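Local coordinates for TruD (Uncultured prochloron, PDB 4BS9), which is a cyanobactin heterocyclase of the trunkamide pathway, probably using ATP to cyclise peptide side chains into heterocycles and carrying a zinc ion, at residues Thr4-Ile8 with Leu45-Arg51; Asn596-Leu602 with Val614-Lys620. All blocks are in the same frame, centred on the assembly; numbering follows the deposited sequence.

In the fold
Contacts 1 and 2 lie on opposite sides of the chain's centre, their own centres 83 Å apart, and share no element of structure. Contact 1, near the N-terminus, is small, burying 441 Å² between its two segments, and partly buried: the 4-8 segment runs along a cornering loop between two helices in the winged helix-turn-helix region. Backbone bonds, one of them sound and two weak, do most of the joining. Contact 2 is larger, burying 795 Å², and lies mostly in the interior. It is the pairing of a true hairpin in the YcaO region, with regular backbone bonding at one end and a set of charged and amide side chains at the other.

Contact 1. Residues Thr4-Ile8 with Leu45-Arg51; sequences TALQI and LNGEYTR
A glycine corner is the oddity here: G47 has a positive phi (87/-10), where a CB would jam against the carbonyl before it and, ideally placed, sit 3.5 Å from Q7 OE1. The chain turns at G47 and E48, and N46 (chi1 p) opens the corner as an Asx turn, its OD1 accepting from E48 N at 3.1 Å. Against this loop T4-I8 runs extended and antiparallel, A5 opposite T50 (CA-CA 4.0 Å) and Q7 opposite G47 (4.3 Å). The one good cross-bond is I8 N to L45 O, 3.0 Å; L6 N to Y49 O (3.5 Å) and G47 N to L6 O (3.3 Å, bent) are weak. On its other edge, strand 6-8 pairs with strand 80-82, so the loop between helices 36-41 and 51-57 is tied to a small sheet, as expected of a winged helix-turn-helix domain. L45 packs CB against I8 CG1 at 3.8 Å and also touches L71, L74 and L80. L6 (m, t) brings CD1 to 3.7 Å from R51 CB, while the R51 guanidinium leads away to salt bridges with E64 and D68. T50 occupies the N-cap position of helix 51-57, but its side chain makes no capping bond.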
loop_
_atom_site.group_PDB
_atom_site.type_symbol
_atom_site.label_atom_id
_atom_site.label_comp_id
_atom_site.label_asym_id
_atom_site.label_seq_id
_atom_site.Cartn_x
_atom_site.Cartn_y
_atom_site.Cartn_z
ATOM N N THR A 4 11.481 -13.931 -45.881
ATOM C CA THR A 4 11.086 -13.960 -44.462
ATOM C C THR A 4 9.765 -13.225 -44.145
ATOM O O THR A 4 9.706 -12.001 -44.084
ATOM C CB THR A 4 12.228 -13.445 -43.558
ATOM O OG1 THR A 4 11.874 -13.623 -42.182
ATOM C CG2 THR A 4 12.562 -11.966 -43.836
ATOM N N ALA A 5 8.721 -14.014 -43.909
ATOM C CA ALA A 5 7.347 -13.524 -43.760
ATOM C C ALA A 5 7.119 -12.575 -42.581
ATOM O O ALA A 5 7.819 -12.622 -41.569
ATOM C CB ALA A 5 6.382 -14.698 -43.661
ATOM N N LEU A 6 6.103 -11.728 -42.736
ATOM C CA LEU A 6 5.797 -10.664 -41.787
ATOM C C LEU A 6 4.357 -10.764 -41.328
ATOM O O LEU A 6 3.461 -11.173 -42.106
ATOM C CB LEU A 6 5.991 -9.295 -42.429
ATOM C CG LEU A 6 7.279 -9.087 -43.209
ATOM C CD1 LEU A 6 7.210 -7.729 -43.894
ATOM C CD2 LEU A 6 8.491 -9.217 -42.287
ATOM N N GLN A 7 4.152 -10.360 -40.073
ATOM C CA GLN A 7 2.842 -10.440 -39.434
ATOM C C GLN A 7 2.664 -9.389 -38.356
ATOM O O GLN A 7 3.633 -8.923 -37.754
ATOM C CB GLN A 7 2.626 -11.819 -38.814
ATOM C CG GLN A 7 3.464 -12.093 -37.585
ATOM C CD GLN A 7 3.245 -13.491 -37.056
ATOM O OE1 GLN A 7 3.957 -14.413 -37.409
ATOM N NE2 GLN A 7 2.244 -13.652 -36.211
ATOM N N ILE A 8 1.404 -9.022 -38.150
ATOM C CA ILE A 8 0.975 -8.283 -36.980
ATOM C C ILE A 8 1.213 -9.233 -35.812
ATOM O O ILE A 8 0.934 -10.444 -35.912
ATOM C CB ILE A 8 -0.521 -7.891 -37.078
ATOM C CG1 ILE A 8 -0.771 -6.967 -38.265
ATOM C CG2 ILE A 8 -0.996 -7.169 -35.831
ATOM C CD1 ILE A 8 -0.150 -5.589 -38.127
ATOM N N LEU A 45 -1.005 -9.261 -43.505
ATOM C CA LEU A 45 -0.082 -9.276 -42.418
ATOM C C LEU A 45 -0.549 -10.288 -41.399
ATOM O O LEU A 45 -0.575 -10.052 -40.187
ATOM C CB LEU A 45 0.019 -7.872 -41.859
ATOM C CG LEU A 45 0.746 -6.984 -42.862
ATOM C CD1 LEU A 45 0.858 -5.557 -42.353
ATOM C CD2 LEU A 45 2.131 -7.559 -43.175
ATOM N N ASN A 46 -0.918 -11.445 -41.911
ATOM C CA ASN A 46 -1.301 -12.554 -41.072
ATOM C C ASN A 46 -0.176 -13.593 -41.048
ATOM O O ASN A 46 -0.381 -14.710 -40.617
ATOM C CB ASN A 46 -2.606 -13.169 -41.594
ATOM C CG ASN A 46 -2.466 -13.757 -43.002
ATOM O OD1 ASN A 46 -1.488 -13.501 -43.716
ATOM N ND2 ASN A 46 -3.455 -14.535 -43.409
ATOM N N GLY A 47 1.007 -13.240 -41.544
ATOM C CA GLY A 47 2.139 -14.165 -41.518
ATOM C C GLY A 47 2.234 -15.102 -42.704
ATOM O O GLY A 47 3.247 -15.762 -42.872
ATOM N N GLU A 48 1.193 -15.138 -43.533
ATOM C CA GLU A 48 1.130 -16.031 -44.691
ATOM C C GLU A 48 1.806 -15.439 -45.922
ATOM O O GLU A 48 1.819 -16.066 -46.961
ATOM C CB GLU A 48 -0.332 -16.307 -45.052
ATOM C CG GLU A 48 -1.180 -16.898 -43.933
ATOM C CD GLU A 48 -0.987 -18.396 -43.770
ATOM O OE1 GLU A 48 -0.583 -19.061 -44.755
ATOM O OE2 GLU A 48 -1.248 -18.912 -42.654
ATOM N N TYR A 49 2.323 -14.216 -45.826
ATOM C CA TYR A 49 2.862 -13.511 -46.993
ATOM C C TYR A 49 4.158 -12.803 -46.648
ATOM O O TYR A 49 4.243 -12.076 -45.650
ATOM C CB TYR A 49 1.862 -12.474 -47.522
ATOM C CG TYR A 49 0.538 -13.059 -47.952
ATOM C CD1 TYR A 49 0.394 -13.657 -49.192
ATOM C CD2 TYR A 49 -0.569 -13.021 -47.115
ATOM C CE1 TYR A 49 -0.816 -14.200 -49.591
ATOM C CE2 TYR A 49 -1.781 -13.563 -47.504
ATOM C CZ TYR A 49 -1.900 -14.150 -48.745
ATOM O OH TYR A 49 -3.101 -14.691 -49.143
ATOM N N THR A 50 5.163 -13.041 -47.480
ATOM C CA THR A 50 6.382 -12.260 -47.453
ATOM C C THR A 50 6.116 -10.901 -48.088
ATOM O O THR A 50 5.174 -10.744 -48.859
ATOM C CB THR A 50 7.531 -12.964 -48.189
ATOM O OG1 THR A 50 8.678 -12.117 -48.148
ATOM C CG2 THR A 50 7.197 -13.255 -49.652
ATOM N N ARG A 51 6.947 -9.918 -47.771
ATOM C CA ARG A 51 6.704 -8.535 -48.224
ATOM C C ARG A 51 6.732 -8.416 -49.755
ATOM O O ARG A 51 6.001 -7.617 -50.350
ATOM C CB ARG A 51 7.707 -7.585 -47.559
ATOM C CG ARG A 51 7.802 -6.200 -48.160
ATOM C CD ARG A 51 8.817 -6.170 -49.287
ATOM N NE ARG A 51 8.818 -4.882 -49.968
ATOM C CZ ARG A 51 9.381 -4.648 -51.152
ATOM N NH1 ARG A 51 10.002 -5.621 -51.818
ATOM N NH2 ARG A 51 9.322 -3.428 -51.680
#

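Contact 2. Residues Asn596-Leu602 with Val614-Lys620; sequences NRDLWVL and VGVSNRK
This is the strand pairing of a beta hairpin, 597-603 with 612-619, inside the YcaO region; strand 628-633 continues the antiparallel sheet beyond the second strand. The segments 597-602 and 614-619 run antiparallel at 162°, their axes approaching to 4.6 Å. R597 faces R619 (CA-CA 4.3 Å), and V601 faces G615 (4.5 Å), both as non-hydrogen-bonded pairs. W600 with V616 and L602 with V614 are hydrogen-bonded pairs: W600 N to V616 O 3.0 Å, V616 N to W600 O 2.8 Å, L602 N to V614 O 3.0 Å, V614 N to L602 O 3.2 Å. Toward the other end the pattern loosens. D598 N reaches N618 O at 2.8 Å, but the return bond, N618 N to D598 O, is weak at 3.4 Å; D598 O also accepts from S617 OG (2.9 Å). K620 N closes the pairing on N596 O at 3.1 Å.

L599 and V601 point to the face covered by helix 637-654, both touching L645. R597 shares that face, its guanidinium bending across so that R597 NH1 lies 2.6 Å from S617 OG in a hydrogen bond. The NH2 of the same guanidinium is hydrogen-bonded to the R626 carbonyl. The other face carries D598, W600, L602, V614, V616 and N618. There W600 (chi1 m) sets its ring edge against N618, CZ3 to OD1 3.5 Å. N618, with chi1 p, gives ND2 to R619 O at 2.8 Å and to D598 OD2 at 2.9 Å, while D598 OD1 forms a salt bridge with K620 NZ at 3.1 Å.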
loop_
_atom_site.group_PDB
_atom_site.type_symbol
_atom_site.label_atom_id
_atom_site.label_comp_id
_atom_site.label_asym_id
_atom_site.label_seq_id
_atom_site.Cartn_x
_atom_site.Cartn_y
_atom_site.Cartn_z
ATOM N N ASN A 596 -7.370 17.094 32.075
ATOM C CA ASN A 596 -7.146 16.743 33.470
ATOM C C ASN A 596 -5.665 16.529 33.808
ATOM O O ASN A 596 -5.301 15.520 34.417
ATOM C CB ASN A 596 -7.943 15.479 33.796
ATOM C CG ASN A 596 -8.029 15.214 35.278
ATOM O OD1 ASN A 596 -7.324 14.350 35.804
ATOM N ND2 ASN A 596 -8.885 15.963 35.963
ATOM N N ARG A 597 -4.814 17.472 33.401
ATOM C CA ARG A 597 -3.365 17.334 33.597
ATOM C C ARG A 597 -2.615 18.656 33.720
ATOM O O ARG A 597 -2.900 19.617 33.011
ATOM C CB ARG A 597 -2.744 16.516 32.464
ATOM C CG ARG A 597 -2.769 15.017 32.701
ATOM C CD ARG A 597 -1.886 14.252 31.716
ATOM N NE ARG A 597 -1.695 12.872 32.158
ATOM C CZ ARG A 597 -0.733 12.452 32.981
ATOM N NH1 ARG A 597 0.190 13.281 33.458
ATOM N NH2 ARG A 597 -0.689 11.174 33.326
ATOM N N ASP A 598 -1.638 18.681 34.622
ATOM C CA ASP A 598 -0.731 19.802 34.739
ATOM C C ASP A 598 0.518 19.470 33.963
ATOM O O ASP A 598 0.713 18.327 33.547
ATOM C CB ASP A 598 -0.353 20.054 36.192
ATOM C CG ASP A 598 -1.558 20.269 37.087
ATOM O OD1 ASP A 598 -2.513 20.977 36.678
ATOM O OD2 ASP A 598 -1.534 19.729 38.218
ATOM N N LEU A 599 1.376 20.472 33.793
ATOM C CA LEU A 599 2.575 20.327 32.985
ATOM C C LEU A 599 3.575 21.449 33.267
ATOM O O LEU A 599 3.317 22.593 32.937
ATOM C CB LEU A 599 2.178 20.319 31.507
ATOM C CG LEU A 599 3.277 20.176 30.457
ATOM C CD1 LEU A 599 4.222 19.020 30.746
ATOM C CD2 LEU A 599 2.631 19.988 29.095
ATOM N N TRP A 600 4.694 21.125 33.907
ATOM C CA TRP A 600 5.833 22.045 33.991
ATOM C C TRP A 600 7.024 21.459 33.258
ATOM O O TRP A 600 7.072 20.258 32.980
ATOM C CB TRP A 600 6.278 22.273 35.435
ATOM C CG TRP A 600 5.344 23.044 36.270
ATOM C CD1 TRP A 600 5.397 24.388 36.566
ATOM C CD2 TRP A 600 4.216 22.514 36.968
ATOM N NE1 TRP A 600 4.352 24.719 37.391
ATOM C CE2 TRP A 600 3.612 23.586 37.656
ATOM C CE3 TRP A 600 3.650 21.230 37.072
ATOM C CZ2 TRP A 600 2.454 23.410 38.447
ATOM C CZ3 TRP A 600 2.503 21.063 37.860
ATOM C CH2 TRP A 600 1.923 22.147 38.537
ATOM N N VAL A 601 7.997 22.321 32.975
ATOM C CA VAL A 601 9.283 21.902 32.456
ATOM C C VAL A 601 10.346 22.355 33.432
ATOM O O VAL A 601 10.455 23.544 33.702
ATOM C CB VAL A 601 9.562 22.516 31.065
ATOM C CG1 VAL A 601 11.005 22.298 30.626
ATOM C CG2 VAL A 601 8.631 21.902 30.042
ATOM N N LEU A 602 11.127 21.408 33.948
ATOM C CA LEU A 602 12.290 21.717 34.782
ATOM C C LEU A 602 13.575 21.822 33.939
ATOM O O LEU A 602 13.672 21.185 32.898
ATOM C CB LEU A 602 12.448 20.636 35.845
ATOM C CG LEU A 602 11.205 20.316 36.682
ATOM C CD1 LEU A 602 11.524 19.224 37.702
ATOM C CD2 LEU A 602 10.655 21.560 37.378
ATOM N N VAL A 614 13.403 18.335 31.579
ATOM C CA VAL A 614 12.308 17.369 31.741
ATOM C C VAL A 614 10.978 18.052 31.576
ATOM O O VAL A 614 10.800 19.156 32.051
ATOM C CB VAL A 614 12.216 16.770 33.149
ATOM C CG1 VAL A 614 11.374 15.503 33.125
ATOM C CG2 VAL A 614 13.578 16.452 33.688
ATOM N N GLY A 615 10.032 17.372 30.943
ATOM C CA GLY A 615 8.613 17.724 31.050
ATOM C C GLY A 615 7.935 16.841 32.102
ATOM O O GLY A 615 7.939 15.611 31.973
ATOM N N VAL A 616 7.371 17.465 33.144
ATOM C CA VAL A 616 6.640 16.761 34.216
ATOM C C VAL A 616 5.147 17.017 34.065
ATOM O O VAL A 616 4.677 18.129 34.334
ATOM C CB VAL A 616 7.094 17.222 35.634
ATOM C CG1 VAL A 616 6.007 17.011 36.693
ATOM C CG2 VAL A 616 8.375 16.514 36.046
ATOM N N SER A 617 4.397 15.997 33.648
ATOM C CA SER A 617 2.949 16.083 33.691
ATOM C C SER A 617 2.359 15.140 34.706
ATOM O O SER A 617 2.668 13.957 34.710
ATOM C CB SER A 617 2.331 15.753 32.359
ATOM O OG SER A 617 0.931 15.626 32.538
ATOM N N ASN A 618 1.472 15.683 35.529
ATOM C CA ASN A 618 0.716 14.921 36.496
ATOM C C ASN A 618 -0.757 15.132 36.243
ATOM O O ASN A 618 -1.162 16.204 35.786
ATOM C CB ASN A 618 1.031 15.391 37.916
ATOM C CG ASN A 618 0.682 16.857 38.140
ATOM O OD1 ASN A 618 1.476 17.747 37.824
ATOM N ND2 ASN A 618 -0.503 17.113 38.691
ATOM N N ARG A 619 -1.553 14.111 36.560
ATOM C CA ARG A 619 -3.005 14.238 36.603
ATOM C C ARG A 619 -3.409 15.262 37.644
ATOM O O ARG A 619 -2.713 15.450 38.636
ATOM C CB ARG A 619 -3.659 12.909 36.948
ATOM C CG ARG A 619 -4.001 12.059 35.745
ATOM C CD ARG A 619 -4.552 10.716 36.201
ATOM N NE ARG A 619 -5.796 10.322 35.536
ATOM C CZ ARG A 619 -5.904 9.975 34.250
ATOM N NH1 ARG A 619 -4.846 9.990 33.433
ATOM N NH2 ARG A 619 -7.095 9.622 33.768
ATOM N N LYS A 620 -4.537 15.922 37.413
ATOM C CA LYS A 620 -5.027 16.960 38.326
ATOM C C LYS A 620 -5.910 16.357 39.406
ATOM O O LYS A 620 -5.771 16.696 40.572
ATOM C CB LYS A 620 -5.795 18.031 37.553
ATOM C CG LYS A 620 -4.918 18.842 36.618
ATOM C CD LYS A 620 -5.719 19.747 35.697
ATOM C CE LYS A 620 -6.423 20.859 36.458
ATOM N NZ LYS A 620 -5.476 21.651 37.284
#